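Local coordinates for protein ribulose bisphosphate carboxylase (Hyperthermus butylicus DSM 5456, PDB 6HUN) that probably catalyses the carboxylation of ribulose 1,5-bisphosphate with CO2 and water to two molecules of 3-phosphoglycerate, apparently within an archaeal AMP degradation pathway, at residues Gly198-Lys203 with Ala421-Val426; Ile194-Ile199 with Glu231-Glu236; Arg61-Ser66 with Val101-Pro106. All coordinates share one frame; numbering follows the deposited sequence.

Contact 1 (Gly198-Lys203 with Ala421-Val426)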
loop_
_atom_site.group_PDB
_atom_site.type_symbol
_atom_site.label_atom_id
_atom_site.label_comp_id
_atom_site.label_asym_id
_atom_site.label_seq_id
_atom_site.Cartn_x
_atom_site.Cartn_y
_atom_site.Cartn_z
ATOM N N GLY A 198 -8.968 16.806 30.734
ATOM C CA GLY A 198 -8.564 15.456 31.101
ATOM C C GLY A 198 -8.143 14.525 29.962
ATOM O O GLY A 198 -7.697 13.401 30.207
ATOM N N ILE A 199 -8.311 14.935 28.716
ATOM C CA ILE A 199 -7.820 14.062 27.642
ATOM C C ILE A 199 -6.296 14.193 27.588
ATOM O O ILE A 199 -5.733 15.234 27.955
ATOM C CB ILE A 199 -8.511 14.379 26.304
ATOM C CG1 ILE A 199 -10.002 14.075 26.397
ATOM C CG2 ILE A 199 -7.868 13.589 25.107
ATOM C CD1 ILE A 199 -10.330 12.810 27.127
ATOM N N ASP A 200 -5.620 13.089 27.261
ATOM C CA ASP A 200 -4.163 13.002 27.335
ATOM C C ASP A 200 -3.517 13.377 26.007
ATOM O O ASP A 200 -2.456 14.000 26.010
ATOM C CB ASP A 200 -3.722 11.586 27.722
ATOM C CG ASP A 200 -4.461 11.065 28.952
ATOM O OD1 ASP A 200 -4.342 11.691 30.061
ATOM O OD2 ASP A 200 -5.165 10.041 28.788
ATOM N N LEU A 201 -4.158 13.030 24.904
ATOM C CA LEU A 201 -3.584 13.195 23.560
ATOM C C LEU A 201 -4.614 13.839 22.656
ATOM O O LEU A 201 -5.771 13.401 22.614
ATOM C CB LEU A 201 -3.135 11.868 22.957
ATOM C CG LEU A 201 -2.082 11.097 23.732
ATOM C CD1 LEU A 201 -2.084 9.686 23.200
ATOM C CD2 LEU A 201 -0.699 11.709 23.538
ATOM N N VAL A 202 -4.207 14.898 21.938
ATOM C CA VAL A 202 -5.029 15.424 20.861
ATOM C C VAL A 202 -4.483 14.827 19.565
ATOM O O VAL A 202 -3.277 14.641 19.421
ATOM C CB VAL A 202 -5.038 16.971 20.857
ATOM C CG1 VAL A 202 -3.654 17.501 20.985
ATOM C CG2 VAL A 202 -5.724 17.514 19.596
ATOM N N LYS A 203 -5.368 14.422 18.687
ATOM C CA LYS A 203 -4.952 13.622 17.532
ATOM C C LYS A 203 -5.424 14.266 16.254
ATOM O O LYS A 203 -6.610 14.564 16.104
ATOM C CB LYS A 203 -5.516 12.208 17.644
ATOM C CG LYS A 203 -5.117 11.166 16.578
ATOM C CD LYS A 203 -5.922 9.902 16.962
ATOM C CE LYS A 203 -5.658 8.736 16.042
ATOM N NZ LYS A 203 -6.839 8.322 15.199
ATOM N N ALA A 421 -16.006 13.860 32.164
ATOM C CA ALA A 421 -16.906 12.719 32.253
ATOM C C ALA A 421 -16.204 11.429 31.853
ATOM O O ALA A 421 -16.284 10.419 32.563
ATOM C CB ALA A 421 -18.157 12.963 31.407
ATOM N N VAL A 422 -15.482 11.442 30.716
ATOM C CA VAL A 422 -14.740 10.252 30.309
ATOM C C VAL A 422 -13.757 9.817 31.391
ATOM O O VAL A 422 -13.647 8.623 31.692
ATOM C CB VAL A 422 -14.006 10.511 28.973
ATOM C CG1 VAL A 422 -12.947 9.444 28.728
ATOM C CG2 VAL A 422 -14.978 10.509 27.853
ATOM N N ARG A 423 -13.015 10.773 31.976
ATOM C CA ARG A 423 -12.040 10.443 33.021
ATOM C C ARG A 423 -12.728 9.883 34.262
ATOM O O ARG A 423 -12.233 8.944 34.893
ATOM C CB ARG A 423 -11.215 11.682 33.386
ATOM C CG ARG A 423 -10.140 12.096 32.364
ATOM C CD ARG A 423 -8.893 11.172 32.371
ATOM N NE ARG A 423 -8.149 11.158 33.629
ATOM C CZ ARG A 423 -7.148 11.988 33.941
ATOM N NH1 ARG A 423 -6.764 12.940 33.095
ATOM N NH2 ARG A 423 -6.529 11.879 35.113
ATOM N N GLN A 424 -13.883 10.430 34.619
ATOM C CA GLN A 424 -14.591 9.863 35.764
ATOM C C GLN A 424 -15.091 8.464 35.437
ATOM O O GLN A 424 -15.017 7.560 36.278
ATOM C CB GLN A 424 -15.738 10.777 36.178
ATOM C CG GLN A 424 -15.266 12.116 36.642
ATOM C CD GLN A 424 -16.369 13.129 36.680
ATOM O OE1 GLN A 424 -17.461 12.919 36.133
ATOM N NE2 GLN A 424 -16.117 14.231 37.385
ATOM N N ALA A 425 -15.568 8.263 34.200
ATOM C CA ALA A 425 -15.992 6.935 33.782
ATOM C C ALA A 425 -14.838 5.947 33.864
ATOM O O ALA A 425 -15.010 4.829 34.361
ATOM C CB ALA A 425 -16.571 6.991 32.369
ATOM N N VAL A 426 -13.642 6.354 33.404
ATOM C CA VAL A 426 -12.460 5.501 33.529
ATOM C C VAL A 426 -12.107 5.256 34.982
ATOM O O VAL A 426 -11.662 4.157 35.347
ATOM C CB VAL A 426 -11.285 6.138 32.763
ATOM C CG1 VAL A 426 -9.945 5.440 33.078
ATOM C CG2 VAL A 426 -11.595 6.019 31.291
#
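R423 folds back from its helix over G198, which ends helix 184-196 in a Schellman motif. From CB, CG leaves anti to the carbonyl carbon (chi1 -75°), and two further bends at chi2 and chi3 wrap the chain round a single backbone oxygen. R423 CG lies 3.9 Å from G198 CA, on the side where a CB of residue 198 would stand, so a side chain there would collide with it; the positive phi already disfavours one. R423 CD comes next, 3.3 Å from G198 O, with NE farther off. At the tip, NH1 of R423 donates to G198 O at 3.1 Å with an N-H...O angle of 165°. The oxygen lies almost in the guanidinium plane, and the nitrogen meets it in the carbonyl plane, on a lone pair. NH1 also forms a salt bridge with E236, while D200 OD1, 4.1 Å from R423 NH1, sits well out of the guanidinium plane and probably adds only the attraction of opposite charges. R169 and the backbone N of L172 hold the D200 carboxylate. The arginine thus ties helix 415-431, which follows barrel strand 401-403, to the turn between helix 184-196 and strand 201-203, with L172 of strand 171-174 touching its side chain.

Contact 2 (Ile194-Ile199 with Glu231-Glu236)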
loop_
_atom_site.group_PDB
_atom_site.type_symbol
_atom_site.label_atom_id
_atom_site.label_comp_id
_atom_site.label_asym_id
_atom_site.label_seq_id
_atom_site.Cartn_x
_atom_site.Cartn_y
_atom_site.Cartn_z
ATOM N N ILE A 194 -10.020 20.415 24.879
ATOM C CA ILE A 194 -9.885 18.958 24.963
ATOM C C ILE A 194 -8.917 18.581 26.089
ATOM O O ILE A 194 -9.270 17.844 27.013
ATOM C CB ILE A 194 -9.443 18.394 23.595
ATOM C CG1 ILE A 194 -10.614 18.435 22.595
ATOM C CG2 ILE A 194 -8.903 16.953 23.689
ATOM C CD1 ILE A 194 -10.203 18.448 21.128
ATOM N N LEU A 195 -7.679 19.096 26.039
ATOM C CA LEU A 195 -6.683 18.692 27.033
ATOM C C LEU A 195 -7.044 19.171 28.433
ATOM O O LEU A 195 -6.910 18.413 29.407
ATOM C CB LEU A 195 -5.321 19.228 26.656
ATOM C CG LEU A 195 -4.855 18.832 25.239
ATOM C CD1 LEU A 195 -3.487 19.397 25.065
ATOM C CD2 LEU A 195 -4.830 17.336 25.090
ATOM N N ILE A 196 -7.467 20.435 28.552
ATOM C CA ILE A 196 -7.746 21.041 29.860
ATOM C C ILE A 196 -8.719 20.213 30.700
ATOM O O ILE A 196 -8.642 20.218 31.934
ATOM C CB ILE A 196 -8.254 22.490 29.676
ATOM C CG1 ILE A 196 -7.915 23.324 30.897
ATOM C CG2 ILE A 196 -9.771 22.540 29.411
ATOM C CD1 ILE A 196 -6.448 23.639 30.998
ATOM N N GLY A 197 -9.633 19.489 30.071
ATOM C CA GLY A 197 -10.534 18.711 30.891
ATOM C C GLY A 197 -10.121 17.287 31.200
ATOM O O GLY A 197 -10.876 16.586 31.871
ATOM N N GLY A 198 -8.968 16.806 30.734
ATOM C CA GLY A 198 -8.564 15.456 31.101
ATOM C C GLY A 198 -8.143 14.525 29.962
ATOM O O GLY A 198 -7.697 13.401 30.207
ATOM N N ILE A 199 -8.311 14.935 28.716
ATOM C CA ILE A 199 -7.820 14.062 27.642
ATOM C C ILE A 199 -6.296 14.193 27.588
ATOM O O ILE A 199 -5.733 15.234 27.955
ATOM C CB ILE A 199 -8.511 14.379 26.304
ATOM C CG1 ILE A 199 -10.002 14.075 26.397
ATOM C CG2 ILE A 199 -7.868 13.589 25.107
ATOM C CD1 ILE A 199 -10.330 12.810 27.127
ATOM N N GLU A 231 -0.773 21.629 30.477
ATOM C CA GLU A 231 0.099 20.945 31.428
ATOM C C GLU A 231 0.332 21.809 32.670
ATOM O O GLU A 231 0.465 21.293 33.784
ATOM C CB GLU A 231 1.430 20.634 30.797
ATOM C CG GLU A 231 1.318 19.518 29.674
ATOM C CD GLU A 231 2.622 19.313 28.932
ATOM O OE1 GLU A 231 3.314 20.304 28.658
ATOM O OE2 GLU A 231 2.963 18.160 28.618
ATOM N N LYS A 232 0.429 23.113 32.471
ATOM C CA LYS A 232 0.723 24.001 33.601
ATOM C C LYS A 232 -0.464 24.139 34.543
ATOM O O LYS A 232 -0.281 24.320 35.760
ATOM C CB LYS A 232 1.178 25.345 33.056
ATOM C CG LYS A 232 2.625 25.352 32.661
ATOM C CD LYS A 232 2.958 26.591 31.859
ATOM C CE LYS A 232 4.431 26.624 31.420
ATOM N NZ LYS A 232 4.703 27.693 30.431
ATOM N N GLU A 233 -1.678 24.069 34.009
ATOM C CA GLU A 233 -2.898 24.200 34.796
ATOM C C GLU A 233 -3.341 22.882 35.434
ATOM O O GLU A 233 -3.812 22.878 36.570
ATOM C CB GLU A 233 -4.002 24.771 33.905
ATOM C CG GLU A 233 -3.491 25.927 33.076
ATOM C CD GLU A 233 -4.438 27.097 33.022
ATOM O OE1 GLU A 233 -4.847 27.448 31.899
ATOM O OE2 GLU A 233 -4.763 27.665 34.103
ATOM N N THR A 234 -3.207 21.760 34.727
ATOM C CA THR A 234 -3.623 20.453 35.231
ATOM C C THR A 234 -2.547 19.753 36.046
ATOM O O THR A 234 -2.885 18.912 36.888
ATOM C CB THR A 234 -3.998 19.508 34.073
ATOM O OG1 THR A 234 -2.831 19.338 33.255
ATOM C CG2 THR A 234 -5.145 20.073 33.247
ATOM N N GLY A 235 -1.273 20.067 35.829
ATOM C CA GLY A 235 -0.211 19.252 36.384
ATOM C C GLY A 235 0.059 17.941 35.663
ATOM O O GLY A 235 0.929 17.184 36.113
ATOM N N GLU A 236 -0.629 17.676 34.545
ATOM C CA GLU A 236 -0.579 16.405 33.831
ATOM C C GLU A 236 0.093 16.653 32.483
ATOM O O GLU A 236 -0.271 17.599 31.778
ATOM C CB GLU A 236 -1.982 15.800 33.607
ATOM C CG GLU A 236 -2.813 15.558 34.918
ATOM C CD GLU A 236 -4.232 14.929 34.686
ATOM O OE1 GLU A 236 -4.863 15.101 33.601
ATOM O OE2 GLU A 236 -4.724 14.249 35.621
#
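I196 and T234 bring together the C-terminal ends of two successive outer helices of the TIM barrel, 184-196 and 216-234, the ones on either side of strand 201-203 in the chain. Just before I196, L195 turns its side chain to I227 and A230, earlier on helix 216-234. I196 itself has the largest share of the contact: with CG1 anti to the backbone N (chi1 -153°), I196 CD1 extends across to E233 CB at 4.0 Å. Its carbonyl O is met by the methyl of T234, CG2 standing 3.7 Å from I196 O in plain van der Waals contact. E233 OE1 hydrogen-bonds to Y192 OH, one turn earlier on helix 184-196, while its CB packs on I196. After G197 the chain reaches G198, whose N still bonds back to L195 O at 2.9 Å as the helix ends. G198 CA lies 4.5 Å from E236 OE1, which forms a salt bridge with R423 NH1. Helix 216-234 ends in an ST turn: T234 OG1 hydrogen-bonds to A230 O and also accepts from E236 N, at 3.0 Å with an N-H...O angle of 161°.

Contact 3 (Arg61-Ser66 with Val101-Pro106)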
loop_
_atom_site.group_PDB
_atom_site.type_symbol
_atom_site.label_atom_id
_atom_site.label_comp_id
_atom_site.label_asym_id
_atom_site.label_seq_id
_atom_site.Cartn_x
_atom_site.Cartn_y
_atom_site.Cartn_z
ATOM N N ARG A 61 2.279 -23.331 -7.388
ATOM C CA ARG A 61 2.454 -22.075 -8.101
ATOM C C ARG A 61 2.673 -20.935 -7.143
ATOM O O ARG A 61 3.510 -20.076 -7.405
ATOM C CB ARG A 61 1.258 -21.782 -8.995
ATOM C CG ARG A 61 1.253 -22.605 -10.296
ATOM C CD ARG A 61 -0.108 -22.537 -10.920
ATOM N NE ARG A 61 -0.209 -23.479 -12.023
ATOM C CZ ARG A 61 -0.078 -23.116 -13.291
ATOM N NH1 ARG A 61 0.146 -21.840 -13.575
ATOM N NH2 ARG A 61 -0.151 -24.031 -14.264
ATOM N N ILE A 62 1.917 -20.902 -6.029
ATOM C CA ILE A 62 2.139 -19.878 -5.006
ATOM C C ILE A 62 3.557 -19.987 -4.445
ATOM O O ILE A 62 4.276 -18.990 -4.346
ATOM C CB ILE A 62 1.089 -19.986 -3.887
ATOM C CG1 ILE A 62 -0.325 -19.602 -4.392
ATOM C CG2 ILE A 62 1.485 -19.086 -2.668
ATOM C CD1 ILE A 62 -1.394 -20.044 -3.372
ATOM N N ALA A 63 3.984 -21.201 -4.086
ATOM C CA ALA A 63 5.316 -21.362 -3.505
ATOM C C ALA A 63 6.414 -20.929 -4.482
ATOM O O ALA A 63 7.384 -20.282 -4.077
ATOM C CB ALA A 63 5.536 -22.824 -3.052
ATOM N N ALA A 64 6.284 -21.286 -5.760
ATOM C CA ALA A 64 7.289 -20.914 -6.763
ATOM C C ALA A 64 7.293 -19.415 -7.006
ATOM O O ALA A 64 8.350 -18.775 -7.046
ATOM C CB ALA A 64 7.022 -21.650 -8.080
ATOM N N GLU A 65 6.117 -18.838 -7.198
ATOM C CA GLU A 65 6.060 -17.420 -7.531
ATOM C C GLU A 65 6.548 -16.554 -6.373
ATOM O O GLU A 65 7.125 -15.486 -6.609
ATOM C CB GLU A 65 4.638 -17.045 -7.945
ATOM C CG GLU A 65 4.369 -15.516 -8.156
ATOM C CD GLU A 65 5.124 -14.910 -9.331
ATOM O OE1 GLU A 65 5.530 -13.733 -9.241
ATOM O OE2 GLU A 65 5.319 -15.610 -10.345
ATOM N N SER A 66 6.307 -16.958 -5.119
ATOM C CA SER A 66 6.742 -16.162 -3.990
ATOM C C SER A 66 8.166 -16.497 -3.550
ATOM O O SER A 66 8.612 -15.994 -2.525
ATOM C CB SER A 66 5.753 -16.306 -2.809
ATOM O OG SER A 66 5.642 -17.673 -2.431
ATOM N N VAL A 101 -3.267 -23.346 3.251
ATOM C CA VAL A 101 -2.015 -23.895 2.779
ATOM C C VAL A 101 -0.894 -23.282 3.591
ATOM O O VAL A 101 -0.748 -22.056 3.634
ATOM C CB VAL A 101 -1.780 -23.640 1.275
ATOM C CG1 VAL A 101 -0.431 -24.251 0.857
ATOM C CG2 VAL A 101 -2.909 -24.215 0.447
ATOM N N TRP A 102 -0.052 -24.120 4.175
ATOM C CA TRP A 102 1.148 -23.640 4.832
ATOM C C TRP A 102 2.318 -23.775 3.884
ATOM O O TRP A 102 2.568 -24.860 3.331
ATOM C CB TRP A 102 1.462 -24.420 6.122
ATOM C CG TRP A 102 0.489 -24.199 7.242
ATOM C CD1 TRP A 102 0.721 -23.515 8.404
ATOM C CD2 TRP A 102 -0.858 -24.688 7.331
ATOM N NE1 TRP A 102 -0.388 -23.543 9.189
ATOM C CE2 TRP A 102 -1.374 -24.255 8.559
ATOM C CE3 TRP A 102 -1.675 -25.446 6.492
ATOM C CZ2 TRP A 102 -2.680 -24.551 8.967
ATOM C CZ3 TRP A 102 -2.948 -25.738 6.887
ATOM C CH2 TRP A 102 -3.445 -25.300 8.118
ATOM N N VAL A 103 3.080 -22.703 3.761
ATOM C CA VAL A 103 4.263 -22.659 2.914
ATOM C C VAL A 103 5.440 -22.260 3.783
ATOM O O VAL A 103 5.362 -21.287 4.538
ATOM C CB VAL A 103 4.099 -21.676 1.732
ATOM C CG1 VAL A 103 5.342 -21.751 0.781
ATOM C CG2 VAL A 103 2.862 -21.996 0.975
ATOM N N ALA A 104 6.525 -23.018 3.685
ATOM C CA ALA A 104 7.747 -22.732 4.410
ATOM C C ALA A 104 8.771 -22.097 3.465
ATOM O O ALA A 104 8.946 -22.552 2.320
ATOM C CB ALA A 104 8.315 -24.040 5.030
ATOM N N TYR A 105 9.453 -21.058 3.965
ATOM C CA TYR A 105 10.375 -20.195 3.199
ATOM C C TYR A 105 11.729 -20.130 3.892
ATOM O O TYR A 105 11.807 -19.635 5.032
ATOM C CB TYR A 105 9.868 -18.740 3.073
ATOM C CG TYR A 105 8.597 -18.563 2.284
ATOM C CD1 TYR A 105 7.376 -18.688 2.895
ATOM C CD2 TYR A 105 8.624 -18.280 0.920
ATOM C CE1 TYR A 105 6.216 -18.564 2.201
ATOM C CE2 TYR A 105 7.446 -18.144 0.189
ATOM C CZ TYR A 105 6.230 -18.268 0.857
ATOM O OH TYR A 105 5.046 -18.140 0.158
ATOM N N PRO A 106 12.825 -20.445 3.203
ATOM C CA PRO A 106 14.161 -20.205 3.780
ATOM C C PRO A 106 14.412 -18.729 4.048
ATOM O O PRO A 106 14.047 -17.871 3.247
ATOM C CB PRO A 106 15.107 -20.726 2.693
ATOM C CG PRO A 106 14.249 -21.402 1.672
ATOM C CD PRO A 106 12.888 -20.819 1.786
#
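Two torsions bring Y105 and S66 together: the tyrosine CG stands anti to the carbonyl carbon (chi1 -65°), sending the ring across to the helix end, and S66 OG sits between backbone N and carbonyl carbon (chi1 58°), turned back over the last helical turn. This is the ferredoxin-like N-terminal domain of Rubisco, with helix 55-65 lying against a sheet in which strand 99-105 is an inner member. The serine oxygen, S66 OG, approaches the edge of the tyrosine ring, near its plane, 3.2 Å from Y105 CE2. Y105 OH donates a hydrogen bond to S66 OG at 2.7 Å, and S66 OG in turn donates to I62 O, a two-bond chain from sheet to helix. A phenylalanine in place of Y105 would probably leave S66 OG without this donor and the strand and helix end without this polar link. Two residues earlier on the strand the contact is apolar: V103, facing the helix, sets CG1 4.0 Å from A63 CB, while I62 reaches beyond to V47, I132 and L135. Not everything polar is satisfied, since the buried S66 O has no partner in the model. E65 forms a salt bridge with K179 of the second subunit, a predicted substrate-binding residue, and packs on E206 of that subunit, a predicted magnesium ligand. I62 O takes two bonds, S66 N at 3.0 Å and S66 OG at 2.7 Å, arriving from opposite faces of its carbonyl plane, the hydroxyl tilted 34° from it.

Overall arrangement
Contact 3 comes first along the chain and is complete before the other two begin. It belongs to the N-terminal domain, on the opposite side of the chain's centre from contacts 1 and 2, whose centres lie about 47 and 53 Å from its own. Those two sit in the catalytic barrel with centres about 10 Å apart, and share G198 and I199, the turn leading from helix 184-196 into strand 201-203. From this turn contact 2 reaches helix 216-234, and contact 1 the far later 415-431. Strand 201-203 ends at K203, unmodified here, predicted to bind magnesium as a carbamate. Through E65, contact 3 reaches the second subunit's active-site region, consistent with Rubisco active sites shared between two chains.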